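Local coordinates for protein nsp9 (Porcine coronavirus HKU15, PDB 5YM6) that binds nucleic acid as a coronavirus replicase protein, with an affinity that dimerization enhances, at the interface of chains A and B. Numbering follows the deposited sequence. Chains: chain A/B, nsp9.

Contact 1: the interface of chains A and B. Residues chain A 92-93, 95-97, 99-100; chain B 92-93, 95-97, 99-100.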
loop_
_atom_site.group_PDB
_atom_site.type_symbol
_atom_site.label_atom_id
_atom_site.label_comp_id
_atom_site.label_asym_id
_atom_site.label_seq_id
_atom_site.Cartn_x
_atom_site.Cartn_y
_atom_site.Cartn_z
ATOM N N SER A 92 -6.991 1.727 -5.286
ATOM C CA SER A 92 -6.698 1.954 -3.887
ATOM C C SER A 92 -5.504 1.124 -3.430
ATOM O O SER A 92 -4.743 1.564 -2.573
ATOM C CB SER A 92 -7.912 1.643 -3.016
ATOM O OG SER A 92 -8.810 2.736 -2.987
ATOM N N LEU A 93 -5.339 -0.066 -4.000
ATOM C CA LEU A 93 -4.186 -0.899 -3.682
ATOM C C LEU A 93 -2.870 -0.194 -4.013
ATOM O O LEU A 93 -1.937 -0.155 -3.195
ATOM C CB LEU A 93 -4.272 -2.221 -4.438
ATOM C CG LEU A 93 -3.164 -3.226 -4.141
ATOM C CD1 LEU A 93 -3.441 -3.914 -2.826
ATOM C CD2 LEU A 93 -3.046 -4.250 -5.262
ATOM N N ARG A 95 -2.501 3.032 -4.425
ATOM C CA ARG A 95 -2.416 4.179 -3.547
ATOM C C ARG A 95 -1.780 3.798 -2.221
ATOM O O ARG A 95 -0.935 4.522 -1.694
ATOM C CB ARG A 95 -3.789 4.778 -3.256
ATOM C CG ARG A 95 -4.411 5.604 -4.348
ATOM C CD ARG A 95 -5.672 6.256 -3.773
ATOM N NE ARG A 95 -6.133 7.366 -4.588
ATOM C CZ ARG A 95 -6.596 8.509 -4.097
ATOM N NH1 ARG A 95 -6.665 8.698 -2.781
ATOM N NH2 ARG A 95 -6.992 9.457 -4.926
ATOM N N GLY A 96 -2.236 2.674 -1.677
ATOM C CA GLY A 96 -1.723 2.159 -0.410
ATOM C C GLY A 96 -0.232 1.892 -0.467
ATOM O O GLY A 96 0.515 2.226 0.465
ATOM N N MET A 97 0.211 1.289 -1.566
ATOM C CA MET A 97 1.637 1.003 -1.759
ATOM C C MET A 97 2.468 2.280 -1.645
ATOM O O MET A 97 3.501 2.336 -0.954
ATOM C CB MET A 97 1.855 0.337 -3.126
ATOM C CG MET A 97 1.271 -1.052 -3.244
ATOM S SD MET A 97 2.526 -2.283 -2.845
ATOM C CE MET A 97 3.784 -1.861 -4.037
ATOM N N ILE A 99 1.565 5.278 -0.341
ATOM C CA ILE A 99 1.444 5.953 0.945
ATOM C C ILE A 99 2.413 5.326 1.940
ATOM O O ILE A 99 3.114 6.035 2.656
ATOM C CB ILE A 99 0.001 5.899 1.481
ATOM C CG1 ILE A 99 -0.884 6.831 0.653
ATOM C CG2 ILE A 99 -0.059 6.315 2.957
ATOM C CD1 ILE A 99 -2.340 6.764 1.002
ATOM N N GLY A 100 2.475 3.996 1.947
ATOM C CA GLY A 100 3.400 3.278 2.810
ATOM C C GLY A 100 4.852 3.601 2.522
ATOM O O GLY A 100 5.668 3.743 3.437
ATOM N N SER B 92 -8.757 -2.390 0.273
ATOM C CA SER B 92 -7.711 -2.531 -0.727
ATOM C C SER B 92 -6.544 -1.592 -0.394
ATOM O O SER B 92 -5.394 -1.915 -0.680
ATOM C CB SER B 92 -8.252 -2.244 -2.132
ATOM O OG SER B 92 -8.849 -3.403 -2.718
ATOM N N LEU B 93 -6.839 -0.439 0.208
ATOM C CA LEU B 93 -5.778 0.516 0.561
ATOM C C LEU B 93 -4.876 -0.070 1.644
ATOM O O LEU B 93 -3.656 0.111 1.634
ATOM C CB LEU B 93 -6.353 1.835 1.059
ATOM C CG LEU B 93 -5.379 3.004 1.241
ATOM C CD1 LEU B 93 -5.157 3.698 -0.077
ATOM C CD2 LEU B 93 -5.919 4.007 2.249
ATOM N N ARG B 95 -4.479 -3.291 2.253
ATOM C CA ARG B 95 -3.755 -4.405 1.651
ATOM C C ARG B 95 -2.498 -3.868 0.976
ATOM O O ARG B 95 -1.413 -4.437 1.122
ATOM C CB ARG B 95 -4.628 -5.169 0.652
ATOM C CG ARG B 95 -5.793 -5.936 1.318
ATOM C CD ARG B 95 -6.912 -6.292 0.334
ATOM N NE ARG B 95 -6.535 -7.334 -0.619
ATOM C CZ ARG B 95 -6.798 -8.632 -0.461
ATOM N NH1 ARG B 95 -6.408 -9.501 -1.385
ATOM N NH2 ARG B 95 -7.446 -9.066 0.621
ATOM N N GLY B 96 -2.639 -2.757 0.260
ATOM C CA GLY B 96 -1.490 -2.142 -0.391
ATOM C C GLY B 96 -0.408 -1.744 0.597
ATOM O O GLY B 96 0.770 -1.937 0.334
ATOM N N MET B 97 -0.809 -1.168 1.721
ATOM C CA MET B 97 0.149 -0.801 2.768
ATOM C C MET B 97 1.000 -1.999 3.218
ATOM O O MET B 97 2.228 -1.909 3.338
ATOM C CB MET B 97 -0.586 -0.222 3.981
ATOM C CG MET B 97 -1.138 1.181 3.806
ATOM S SD MET B 97 0.151 2.423 3.730
ATOM C CE MET B 97 0.891 2.306 5.362
ATOM N N ILE B 99 1.337 -5.052 1.644
ATOM C CA ILE B 99 2.110 -5.625 0.538
ATOM C C ILE B 99 3.386 -4.817 0.297
ATOM O O ILE B 99 4.451 -5.391 0.058
ATOM C CB ILE B 99 1.280 -5.695 -0.753
ATOM C CG1 ILE B 99 0.162 -6.728 -0.591
ATOM C CG2 ILE B 99 2.147 -6.074 -1.947
ATOM C CD1 ILE B 99 -0.773 -6.811 -1.771
ATOM N N GLY B 100 3.281 -3.492 0.376
ATOM C CA GLY B 100 4.444 -2.638 0.210
ATOM C C GLY B 100 5.485 -2.890 1.287
ATOM O O GLY B 100 6.689 -2.929 1.016
#
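Two copies of the C-terminal helix, 92-103 in chain A and 92-105 in chain B, cross face to face in this nsp9 dimer. The faces that meet carry the GxxxG motif of the family, here Gly96 and Gly100 of each chain; with no side chain at either position, the two backbones come close. No hydrogen bond crosses the patch, which rests on van der Waals contact between apolar side chains and backbone. B:Met97 lies along the glycine face of chain A. Its CB leaves the helix with CG anti to the carbonyl carbon (chi1 -74°), and CG lies 3.9 Å from A:Gly96 O. A bend at chi2 (-70°) then lays SD against the glycine backbone, 3.3 Å from A:Gly96 O and the same from A:Gly100 N. A further bend at chi3 turns the methyl CE along A:Gly100, 3.7 Å from its CA. The side chain of A:Ile99 crosses that of B:Met97 obliquely, CG2 beside SD. A:Met97 makes the related contact less closely, with SD 3.5 Å from B:Gly100 N, B:Ile99 CG2 beside it and its methyl turned off the glycine.

One turn earlier each leucine reaches over the first turn of the opposite helix. B:Leu93 has CG anti to the backbone N (chi1 -170°), which sends CD1 to 3.3 Å from A:Ser92 O and 3.6 Å from A:Arg95 CB. A:Leu93 CD1 returns the contact 3.4 Å from B:Gly96 N and also meets B:Arg95 CB. At the helix starts the CB atoms of A:Ser92 and B:Ser92 face each other near the two-fold axis.

Contact 2: the interface of chains A and B. Residues chain A 84, 99, 102-103; chain B 4, 6-8.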
loop_
_atom_site.group_PDB
_atom_site.type_symbol
_atom_site.label_atom_id
_atom_site.label_comp_id
_atom_site.label_asym_id
_atom_site.label_seq_id
_atom_site.Cartn_x
_atom_site.Cartn_y
_atom_site.Cartn_z
ATOM N N LEU A 84 1.263 16.511 -2.544
ATOM C CA LEU A 84 1.160 15.183 -3.130
ATOM C C LEU A 84 -0.089 15.142 -4.002
ATOM O O LEU A 84 -1.157 15.594 -3.581
ATOM C CB LEU A 84 1.090 14.103 -2.053
ATOM C CG LEU A 84 0.778 12.649 -2.445
ATOM C CD1 LEU A 84 1.929 12.024 -3.197
ATOM C CD2 LEU A 84 0.433 11.795 -1.228
ATOM N N ILE A 99 1.565 5.278 -0.341
ATOM C CA ILE A 99 1.444 5.953 0.945
ATOM C C ILE A 99 2.413 5.326 1.940
ATOM O O ILE A 99 3.114 6.035 2.656
ATOM C CB ILE A 99 0.001 5.899 1.481
ATOM C CG1 ILE A 99 -0.884 6.831 0.653
ATOM C CG2 ILE A 99 -0.059 6.315 2.957
ATOM C CD1 ILE A 99 -2.340 6.764 1.002
ATOM N N ILE A 102 6.085 6.405 1.143
ATOM C CA ILE A 102 6.389 7.770 1.566
ATOM C C ILE A 102 6.543 7.849 3.089
ATOM O O ILE A 102 7.450 8.511 3.596
ATOM C CB ILE A 102 5.307 8.754 1.082
ATOM C CG1 ILE A 102 5.404 8.910 -0.438
ATOM C CG2 ILE A 102 5.446 10.109 1.772
ATOM C CD1 ILE A 102 4.265 9.657 -1.060
ATOM N N SER A 103 5.672 7.145 3.810
ATOM C CA SER A 103 5.737 7.086 5.267
ATOM C C SER A 103 6.983 6.369 5.783
ATOM O O SER A 103 7.593 6.792 6.765
ATOM C CB SER A 103 4.501 6.381 5.821
ATOM O OG SER A 103 3.297 7.018 5.419
ATOM N N LEU B 4 -2.784 15.199 3.977
ATOM C CA LEU B 4 -2.468 13.783 3.874
ATOM C C LEU B 4 -2.048 13.215 5.230
ATOM O O LEU B 4 -1.100 13.699 5.848
ATOM C CB LEU B 4 -1.363 13.566 2.841
ATOM C CG LEU B 4 -0.655 12.210 2.813
ATOM C CD1 LEU B 4 -1.446 11.191 2.011
ATOM C CD2 LEU B 4 0.754 12.376 2.256
ATOM N N LEU B 6 -0.281 10.359 6.935
ATOM C CA LEU B 6 0.613 9.250 6.648
ATOM C C LEU B 6 0.201 8.042 7.480
ATOM O O LEU B 6 -0.255 8.171 8.614
ATOM C CB LEU B 6 2.075 9.627 6.901
ATOM C CG LEU B 6 2.682 10.438 5.747
ATOM C CD1 LEU B 6 4.207 10.428 5.767
ATOM C CD2 LEU B 6 2.157 9.936 4.398
ATOM N N ARG B 7 0.310 6.870 6.878
ATOM C CA ARG B 7 -0.014 5.642 7.575
ATOM C C ARG B 7 1.266 4.859 7.787
ATOM O O ARG B 7 2.186 4.932 6.980
ATOM C CB ARG B 7 -1.041 4.832 6.786
ATOM C CG ARG B 7 -2.415 5.479 6.695
ATOM C CD ARG B 7 -3.223 4.829 5.590
ATOM N NE ARG B 7 -4.643 5.161 5.640
ATOM C CZ ARG B 7 -5.178 6.283 5.166
ATOM N NH1 ARG B 7 -6.486 6.472 5.264
ATOM N NH2 ARG B 7 -4.416 7.215 4.601
ATOM N N ASN B 8 1.340 4.119 8.884
ATOM C CA ASN B 8 2.495 3.284 9.121
ATOM C C ASN B 8 2.068 1.841 9.285
ATOM O O ASN B 8 0.893 1.560 9.535
ATOM C CB ASN B 8 3.268 3.746 10.358
ATOM C CG ASN B 8 4.086 4.994 10.103
ATOM O OD1 ASN B 8 4.574 5.215 8.994
ATOM N ND2 ASN B 8 4.244 5.818 11.131
#
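The N-terminal segment of chain B, residues 4 to 7 and the first residue of strand 8-18, runs across the end of helix 92-103 of chain A and reaches strand 83-86. It is the N-terminal arm of one nsp9 subunit laid over its dimer partner.

Polar contact centres on the hydroxyl of A:Ser103. OG stands anti to the carbonyl carbon, beside the backbone N (chi1 -57°), and donates to two backbone carbonyls. One is B:Arg7 O across the interface at 2.8 Å, approached at a C=O...OG angle of 135° from above the carbonyl plane. The other is A:Ile99 O, one turn back in the same helix, at 2.9 Å and likewise from above the plane. A hydroxyl has one hydrogen, so the two carbonyls probably share it or alternate in receiving it. Because the partner on chain B is backbone, this bond does not depend on the side chain of B:Arg7. B:Asn8 brings OD1 to the CB side of the serine without a hydrogen bond.

Apolar contacts lie beside this polar point and farther along the arm. B:Leu6, with CG anti to its carbonyl carbon (chi1 -80°), spreads its branch over A:Ser103: CD1 comes 3.7 Å from the serine CA, while CB and CD2 cover OG and help shield it. The same CD1 skirts A:Ile102 CG2, the two side chains crossing at about a right angle. The CG2 branch of A:Ile99 faces the backbone N of B:Arg7, whose extended chain crosses the isoleucine obliquely. Toward the start of the arm, B:Leu4 and A:Leu84 both hold CG anti to the backbone N and cross obliquely tip to tip, A:Leu84 CD2 lying 3.5 Å from B:Leu4 CD2.

The C-alpha centres of contact 1 and contact 2 are about 10 Å apart, and A:Ile99 belongs to both. Helix 92-103 of chain A thus presents one face to the partner helix in contact 1 and its end to the partner's N-terminal arm in contact 2. Two-fold symmetry repeats the arm contact with the chains exchanged, so the helix pair lies between two such arms. The apolar helix crossing and the hydrogen-bonded arm therefore form one continuous interface, and the position of the helix is probably coupled to that of the arm. Both contacts probably support the dimer on which the enhanced nucleic acid affinity rests.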